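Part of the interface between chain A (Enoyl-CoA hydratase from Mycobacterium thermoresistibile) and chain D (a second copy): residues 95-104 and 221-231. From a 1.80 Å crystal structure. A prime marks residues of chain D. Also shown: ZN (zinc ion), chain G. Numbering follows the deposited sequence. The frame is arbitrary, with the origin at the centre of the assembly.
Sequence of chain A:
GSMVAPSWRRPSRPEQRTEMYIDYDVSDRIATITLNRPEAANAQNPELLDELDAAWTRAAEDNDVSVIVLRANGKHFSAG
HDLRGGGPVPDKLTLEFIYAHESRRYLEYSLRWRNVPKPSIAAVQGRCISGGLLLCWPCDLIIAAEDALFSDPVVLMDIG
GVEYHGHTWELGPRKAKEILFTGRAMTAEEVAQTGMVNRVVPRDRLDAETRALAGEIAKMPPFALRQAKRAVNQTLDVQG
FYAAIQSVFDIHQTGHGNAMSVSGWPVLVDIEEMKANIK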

ATOM      1  N   LEU A  95      25.758 -17.397  -6.650  1.00 21.33           N
ATOM      2  CA  LEU A  95      24.606 -16.835  -5.941  1.00 20.17           C
ATOM      3  C   LEU A  95      23.287 -17.330  -6.540  1.00 20.18           C
ATOM      4  O   LEU A  95      22.309 -17.539  -5.820  1.00 20.64           O
ATOM      5  CB  LEU A  95      24.656 -15.295  -5.940  1.00 19.45           C
ATOM      6  CG  LEU A  95      23.604 -14.658  -5.040  1.00 19.68           C
ATOM      7  CD1 LEU A  95      23.691 -15.112  -3.573  1.00 19.36           C
ATOM      8  CD2 LEU A  95      23.704 -13.139  -5.154  1.00 19.26           C
ATOM      9  N   GLU A  96      23.254 -17.502  -7.854  1.00 21.07           N
ATOM     10  CA  GLU A  96      22.081 -18.073  -8.518  1.00 21.78           C
ATOM     11  C   GLU A  96      21.635 -19.369  -7.855  1.00 21.44           C
ATOM     12  O   GLU A  96      20.426 -19.588  -7.653  1.00 21.17           O
ATOM     13  CB  GLU A  96      22.376 -18.357 -10.002  1.00 24.40           C
ATOM     14  CG  GLU A  96      21.159 -18.987 -10.691  1.00 26.25           C
ATOM     15  CD  GLU A  96      21.339 -19.215 -12.175  1.00 27.99           C
ATOM     16  OE1 GLU A  96      22.463 -19.065 -12.656  1.00 29.39           O
ATOM     17  OE2 GLU A  96      20.335 -19.539 -12.843  1.00 29.85           O
ATOM     18  N   PHE A  97      22.603 -20.253  -7.566  1.00 21.13           N
ATOM     19  CA  PHE A  97      22.324 -21.569  -6.938  1.00 22.27           C
ATOM     20  C   PHE A  97      21.737 -21.420  -5.537  1.00 20.99           C
ATOM     21  O   PHE A  97      20.713 -22.040  -5.191  1.00 21.50           O
ATOM     22  CB  PHE A  97      23.621 -22.398  -6.876  1.00 24.25           C
ATOM     23  CG  PHE A  97      23.458 -23.770  -6.278  1.00 27.27           C
ATOM     24  CD1 PHE A  97      23.177 -24.873  -7.093  1.00 30.71           C
ATOM     25  CD2 PHE A  97      23.634 -23.980  -4.912  1.00 29.15           C
ATOM     26  CE1 PHE A  97      23.078 -26.156  -6.548  1.00 31.05           C
ATOM     27  CE2 PHE A  97      23.509 -25.259  -4.360  1.00 30.41           C
ATOM     28  CZ  PHE A  97      23.228 -26.338  -5.179  1.00 30.94           C
ATOM     29  N   ILE A  98      22.367 -20.561  -4.736  1.00 20.17           N
ATOM     30  CA  ILE A  98      21.907 -20.299  -3.367  1.00 19.71           C
ATOM     31  C   ILE A  98      20.510 -19.673  -3.402  1.00 18.93           C
ATOM     32  O   ILE A  98      19.612 -20.072  -2.646  1.00 17.68           O
ATOM     33  CB  ILE A  98      22.874 -19.355  -2.633  1.00 21.05           C
ATOM     34  CG1 ILE A  98      24.227 -20.052  -2.411  1.00 23.46           C
ATOM     35  CG2 ILE A  98      22.296 -18.902  -1.295  1.00 19.92           C
ATOM     36  CD1 ILE A  98      25.373 -19.090  -2.157  1.00 25.66           C
ATOM     37  N   TYR A  99      20.335 -18.689  -4.288  1.00 17.97           N
ATOM     38  CA  TYR A  99      19.058 -18.000  -4.417  1.00 18.08           C
ATOM     39  C   TYR A  99      17.925 -19.008  -4.761  1.00 18.42           C
ATOM     40  O   TYR A  99      16.858 -19.021  -4.139  1.00 17.14           O
ATOM     41  CB  TYR A  99      19.170 -16.899  -5.502  1.00 17.87           C
ATOM     42  CG  TYR A  99      18.043 -15.888  -5.523  1.00 17.32           C
ATOM     43  CD1 TYR A  99      18.250 -14.548  -5.122  1.00 17.63           C
ATOM     44  CD2 TYR A  99      16.793 -16.221  -6.007  1.00 17.22           C
ATOM     45  CE1 TYR A  99      17.224 -13.613  -5.153  1.00 17.02           C
ATOM     46  CE2 TYR A  99      15.778 -15.279  -6.064  1.00 16.98           C
ATOM     47  CZ  TYR A  99      15.987 -13.982  -5.614  1.00 16.83           C
ATOM     48  OH  TYR A  99      14.948 -13.081  -5.641  1.00 15.87           O
ATOM     49  N   ALA A 100      18.170 -19.840  -5.767  1.00 18.28           N
ATOM     50  CA  ALA A 100      17.190 -20.837  -6.235  1.00 19.69           C
ATOM     51  C   ALA A 100      16.796 -21.784  -5.088  1.00 19.55           C
ATOM     52  O   ALA A 100      15.618 -22.016  -4.814  1.00 19.58           O
ATOM     53  CB  ALA A 100      17.772 -21.642  -7.412  1.00 19.86           C
ATOM     54  N   HIS A 101      17.785 -22.316  -4.403  1.00 19.10           N
ATOM     55  CA  HIS A 101      17.493 -23.233  -3.316  1.00 20.82           C
ATOM     56  C   HIS A 101      16.828 -22.633  -2.105  1.00 19.53           C
ATOM     57  O   HIS A 101      15.857 -23.191  -1.569  1.00 19.45           O
ATOM     58  CB  HIS A 101      18.749 -23.984  -2.938  1.00 24.62           C
ATOM     59  CG  HIS A 101      19.093 -25.058  -3.921  1.00 29.16           C
ATOM     60  ND1 HIS A 101      19.870 -24.829  -5.025  1.00 32.32           N
ATOM     61  CD2 HIS A 101      18.685 -26.399  -3.996  1.00 31.77           C
ATOM     62  CE1 HIS A 101      19.986 -25.983  -5.732  1.00 33.38           C
ATOM     63  NE2 HIS A 101      19.261 -26.939  -5.104  1.00 33.22           N
ATOM     64  N   GLU A 102      17.308 -21.471  -1.660  1.00 17.32           N
ATOM     65  CA  GLU A 102      16.663 -20.785  -0.548  1.00 16.02           C
ATOM     66  C   GLU A 102      15.283 -20.274  -0.905  1.00 15.39           C
ATOM     67  O   GLU A 102      14.396 -20.236  -0.017  1.00 15.06           O
ATOM     68  CB  GLU A 102      17.513 -19.643  -0.042  1.00 16.19           C
ATOM     69  CG  GLU A 102      18.796 -20.137   0.584  1.00 16.75           C
ATOM     70  CD  GLU A 102      19.424 -19.156   1.522  1.00 16.26           C
ATOM     71  OE1 GLU A 102      20.296 -19.594   2.339  1.00 16.56           O
ATOM     72  OE2 GLU A 102      19.109 -17.944   1.421  1.00 16.48           O
ATOM     73  N   SER A 103      15.052 -19.879  -2.170  1.00 15.05           N
ATOM     74  CA  SER A 103      13.699 -19.420  -2.522  1.00 16.67           C
ATOM     75  C   SER A 103      12.678 -20.558  -2.436  1.00 16.02           C
ATOM     76  O   SER A 103      11.508 -20.314  -2.128  1.00 15.75           O
ATOM     77  CB  SER A 103      13.611 -18.719  -3.890  1.00 18.52           C
ATOM     78  OG  SER A 103      13.859 -19.606  -4.908  1.00 23.01           O
ATOM     79  N   ARG A 104      13.121 -21.791  -2.671  1.00 16.26           N
ATOM     80  CA  ARG A 104      12.224 -22.946  -2.607  1.00 17.27           C
ATOM     81  C   ARG A 104      11.981 -23.372  -1.153  1.00 18.91           C
ATOM     82  O   ARG A 104      10.865 -23.231  -0.610  1.00 17.31           O
ATOM     83  CB  ARG A 104      12.770 -24.120  -3.444  1.00 18.53           C
TER
ATOM     84  N   PRO D 221      21.315 -14.660 -20.180  1.00 14.64           N
ATOM     85  CA  PRO D 221      21.643 -15.450 -18.985  1.00 14.66           C
ATOM     86  C   PRO D 221      20.424 -15.735 -18.112  1.00 14.36           C
ATOM     87  O   PRO D 221      19.663 -14.785 -17.814  1.00 13.30           O
ATOM     88  CB  PRO D 221      22.642 -14.547 -18.209  1.00 14.96           C
ATOM     89  CG  PRO D 221      23.131 -13.536 -19.174  1.00 15.32           C
ATOM     90  CD  PRO D 221      22.097 -13.418 -20.283  1.00 15.00           C
ATOM     91  N   PRO D 222      20.225 -17.000 -17.679  1.00 14.05           N
ATOM     92  CA  PRO D 222      19.023 -17.262 -16.892  1.00 14.22           C
ATOM     93  C   PRO D 222      18.826 -16.461 -15.599  1.00 13.57           C
ATOM     94  O   PRO D 222      17.697 -16.064 -15.291  1.00 12.66           O
ATOM     95  CB  PRO D 222      19.146 -18.759 -16.581  1.00 14.80           C
ATOM     96  CG  PRO D 222      19.697 -19.296 -17.885  1.00 15.62           C
ATOM     97  CD  PRO D 222      20.792 -18.282 -18.196  1.00 15.51           C
ATOM     98  N   PHE D 223      19.895 -16.202 -14.862  1.00 14.05           N
ATOM     99  CA  PHE D 223      19.691 -15.471 -13.594  1.00 14.90           C
ATOM    100  C   PHE D 223      19.325 -14.005 -13.847  1.00 13.24           C
ATOM    101  O   PHE D 223      18.541 -13.445 -13.120  1.00 13.31           O
ATOM    102  CB  PHE D 223      20.865 -15.616 -12.616  1.00 16.33           C
ATOM    103  CG  PHE D 223      20.532 -15.116 -11.206  1.00 17.50           C
ATOM    104  CD1 PHE D 223      19.548 -15.741 -10.436  1.00 18.80           C
ATOM    105  CD2 PHE D 223      21.185 -14.018 -10.659  1.00 18.71           C
ATOM    106  CE1 PHE D 223      19.221 -15.276  -9.156  1.00 18.41           C
ATOM    107  CE2 PHE D 223      20.891 -13.562  -9.375  1.00 18.15           C
ATOM    108  CZ  PHE D 223      19.895 -14.196  -8.624  1.00 18.44           C
ATOM    109  N   ALA D 224      19.837 -13.428 -14.919  1.00 12.72           N
ATOM    110  CA  ALA D 224      19.448 -12.050 -15.302  1.00 13.22           C
ATOM    111  C   ALA D 224      17.993 -11.985 -15.758  1.00 12.11           C
ATOM    112  O   ALA D 224      17.281 -11.015 -15.434  1.00 11.92           O
ATOM    113  CB  ALA D 224      20.373 -11.488 -16.363  1.00 13.23           C
ATOM    114  N   LEU D 225      17.568 -12.969 -16.547  1.00 11.47           N
ATOM    115  CA  LEU D 225      16.156 -13.064 -16.913  1.00 10.55           C
ATOM    116  C   LEU D 225      15.251 -13.201 -15.678  1.00 10.67           C
ATOM    117  O   LEU D 225      14.218 -12.537 -15.566  1.00  9.65           O
ATOM    118  CB  LEU D 225      15.919 -14.240 -17.849  1.00 10.31           C
ATOM    119  CG  LEU D 225      16.479 -14.117 -19.271  1.00  9.99           C
ATOM    120  CD1 LEU D 225      16.394 -15.501 -19.957  1.00 10.17           C
ATOM    121  CD2 LEU D 225      15.862 -12.985 -20.097  1.00  9.50           C
ATOM    122  N   ARG D 226      15.650 -14.044 -14.736  1.00 10.82           N
ATOM    123  CA  ARG D 226      14.891 -14.244 -13.531  1.00 12.00           C
ATOM    124  C   ARG D 226      14.750 -12.944 -12.738  1.00 11.87           C
ATOM    125  O   ARG D 226      13.652 -12.638 -12.232  1.00 11.81           O
ATOM    126  CB  ARG D 226      15.564 -15.293 -12.644  1.00 13.10           C
ATOM    127  CG  ARG D 226      14.885 -15.496 -11.313  1.00 14.33           C
ATOM    128  CD  ARG D 226      15.487 -16.627 -10.466  1.00 17.34           C
ATOM    129  NE  ARG D 226      14.638 -16.880  -9.277  1.00 19.31           N
ATOM    130  CZ  ARG D 226      14.516 -18.056  -8.640  1.00 20.16           C
ATOM    131  NH1 ARG D 226      13.715 -18.131  -7.601  1.00 23.16           N
ATOM    132  NH2 ARG D 226      15.202 -19.141  -9.002  1.00 22.44           N
ATOM    133  N   GLN D 227      15.842 -12.206 -12.620  1.00 11.69           N
ATOM    134  CA  GLN D 227      15.794 -11.003 -11.801  1.00 11.92           C
ATOM    135  C   GLN D 227      15.179  -9.810 -12.511  1.00 10.59           C
ATOM    136  O   GLN D 227      14.601  -8.971 -11.860  1.00  9.73           O
ATOM    137  CB  GLN D 227      17.126 -10.711 -11.208  1.00 13.20           C
ATOM    138  CG  GLN D 227      17.571 -11.819 -10.202  1.00 14.11           C
ATOM    139  CD  GLN D 227      16.624 -12.108  -9.036  1.00 15.19           C
ATOM    140  OE1 GLN D 227      15.599 -12.814  -9.176  1.00 16.19           O
ATOM    141  NE2 GLN D 227      16.926 -11.527  -7.878  1.00 15.49           N
ATOM    142  N   ALA D 228      15.243  -9.778 -13.843  1.00  9.31           N
ATOM    143  CA  ALA D 228      14.447  -8.789 -14.601  1.00  9.00           C
ATOM    144  C   ALA D 228      12.959  -9.059 -14.386  1.00  8.46           C
ATOM    145  O   ALA D 228      12.170  -8.141 -14.187  1.00  8.08           O
ATOM    146  CB  ALA D 228      14.757  -8.852 -16.097  1.00  8.85           C
ATOM    147  N   LYS D 229      12.575 -10.314 -14.463  1.00  8.29           N
ATOM    148  CA  LYS D 229      11.194 -10.682 -14.208  1.00  7.95           C
ATOM    149  C   LYS D 229      10.785 -10.300 -12.794  1.00  8.21           C
ATOM    150  O   LYS D 229       9.700  -9.741 -12.586  1.00  8.25           O
ATOM    151  CB  LYS D 229      10.989 -12.184 -14.453  1.00  7.94           C
ATOM    152  CG  LYS D 229       9.560 -12.645 -14.183  1.00  7.90           C
ATOM    153  CD  LYS D 229       9.319 -14.063 -14.625  1.00  7.95           C
ATOM    154  CE  LYS D 229       7.915 -14.603 -14.323  1.00  8.32           C
ATOM    155  NZ  LYS D 229       7.498 -15.672 -15.296  1.00  8.51           N
ATOM    156  N   ARG D 230      11.653 -10.595 -11.843  1.00  8.61           N
ATOM    157  CA  ARG D 230      11.390 -10.294 -10.462  1.00  9.97           C
ATOM    158  C   ARG D 230      11.213  -8.788 -10.262  1.00  9.29           C
ATOM    159  O   ARG D 230      10.356  -8.363  -9.507  1.00  8.86           O
ATOM    160  CB  ARG D 230      12.502 -10.793  -9.589  1.00 11.01           C
ATOM    161  CG  ARG D 230      12.068 -10.673  -8.111  1.00 13.82           C
ATOM    162  CD  ARG D 230      13.014 -11.302  -7.200  1.00 15.53           C
ATOM    163  NE  ARG D 230      12.651 -11.236  -5.757  1.00 16.32           N
ATOM    164  CZ  ARG D 230      11.702 -11.911  -5.108  1.00 18.65           C
ATOM    165  NH1 ARG D 230      10.734 -12.607  -5.730  1.00 22.00           N
ATOM    166  NH2 ARG D 230      11.655 -11.816  -3.788  1.00 15.97           N
ATOM    167  N   ALA D 231      12.091  -8.002 -10.886  1.00  8.74           N
ATOM    168  CA  ALA D 231      12.036  -6.516 -10.757  1.00  8.62           C
ATOM    169  C   ALA D 231      10.633  -6.004 -11.079  1.00  8.12           C
ATOM    170  O   ALA D 231      10.052  -5.198 -10.347  1.00  7.68           O
ATOM    171  CB  ALA D 231      13.101  -5.803 -11.644  1.00  8.90           C
TER
HETATM  172 ZN    ZN G 301      20.154 -17.614   3.266  1.00 18.57          ZN
HETATM  173  O   HOH W   1      22.628 -16.904 -15.319  1.00 29.25           O
HETATM  174  O   HOH W   2      13.985 -21.366  -7.533  1.00 30.30           O
HETATM  175  O   HOH W   3      21.117 -17.857   5.141  1.00 16.39           O

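Helices that meet across a subunit interface often keep their backbones well apart and let a few long side chains fill the space between them, and this contact between two copies of enoyl-CoA hydratase is a compact example. The axes of helix 95-104 and helix 222-231′ approach no closer than 11.0 Å and cross at 49°. The backbones come nearest at the start of both segments, where Glu96 CA and Phe223′ CA lie 6.2 Å apart; farther along the gap widens, and the long side chain of Arg226′ reaches across it. Together the stretches bury 421 Å².

Chain D enters through Pro221′, which occupies the N-cap position and makes no contact with the chain A stretch. Pro222′ begins the helix and touches lightly, its CB 4.0 Å from Glu96 OE2.

The CA-to-CB bond of Phe223′ points toward chain A, and its ring has a neighbor over one face and another at its edge. Over the face lies Glu96, whose CA is 4.1 Å from the ring centroid and only 19° off the normal, a CH-pi contact. The edge of the ring turns toward the face of Tyr99, with centroids 5.4 Å apart and planes at 71°, so that the electropositive rim of one ring meets the pi cloud of the other. Water 1 adds a polar link beside this apolar contact: it accepts from the backbone N of Phe223′, which has no helical backbone partner within the stretch, at 2.9 Å and donates a weak bond to Glu96 OE1 at 3.4 Å.

One turn on, Arg226′ extends with chi1 to chi3 all t. A face of its guanidinium lies against Tyr99, while at its edge NH1 gives a weak hydrogen bond to Ser103 OG at 3.1 Å. That hydroxyl in turn donates to Ala100 O, 3.0 Å from Ser103 OG, within its own helix. Arg226′ NH2 donates to water 2 at 2.9 Å, and the water passes a hydrogen bond to Ala100 O at 3.2 Å.

Gln227′ starts sideways, but its end comes nearer, and NE2 donates a weak hydrogen bond to Tyr99 OH at 3.4 Å. Arg230′ completes the site. Its NE is 2.9 Å from Tyr99 OH, yet the angle is too poor for a hydrogen bond, since the hydroxyl sits over the guanidinium face rather than in the plane of its N-H groups.

The space between the helices is thus filled by a knob in a hole: Tyr99 is the knob, seated among Phe223′, Arg226′, Gln227′ and Arg230′, with its ring packed against apolar and planar groups and its hydroxyl among polar ones.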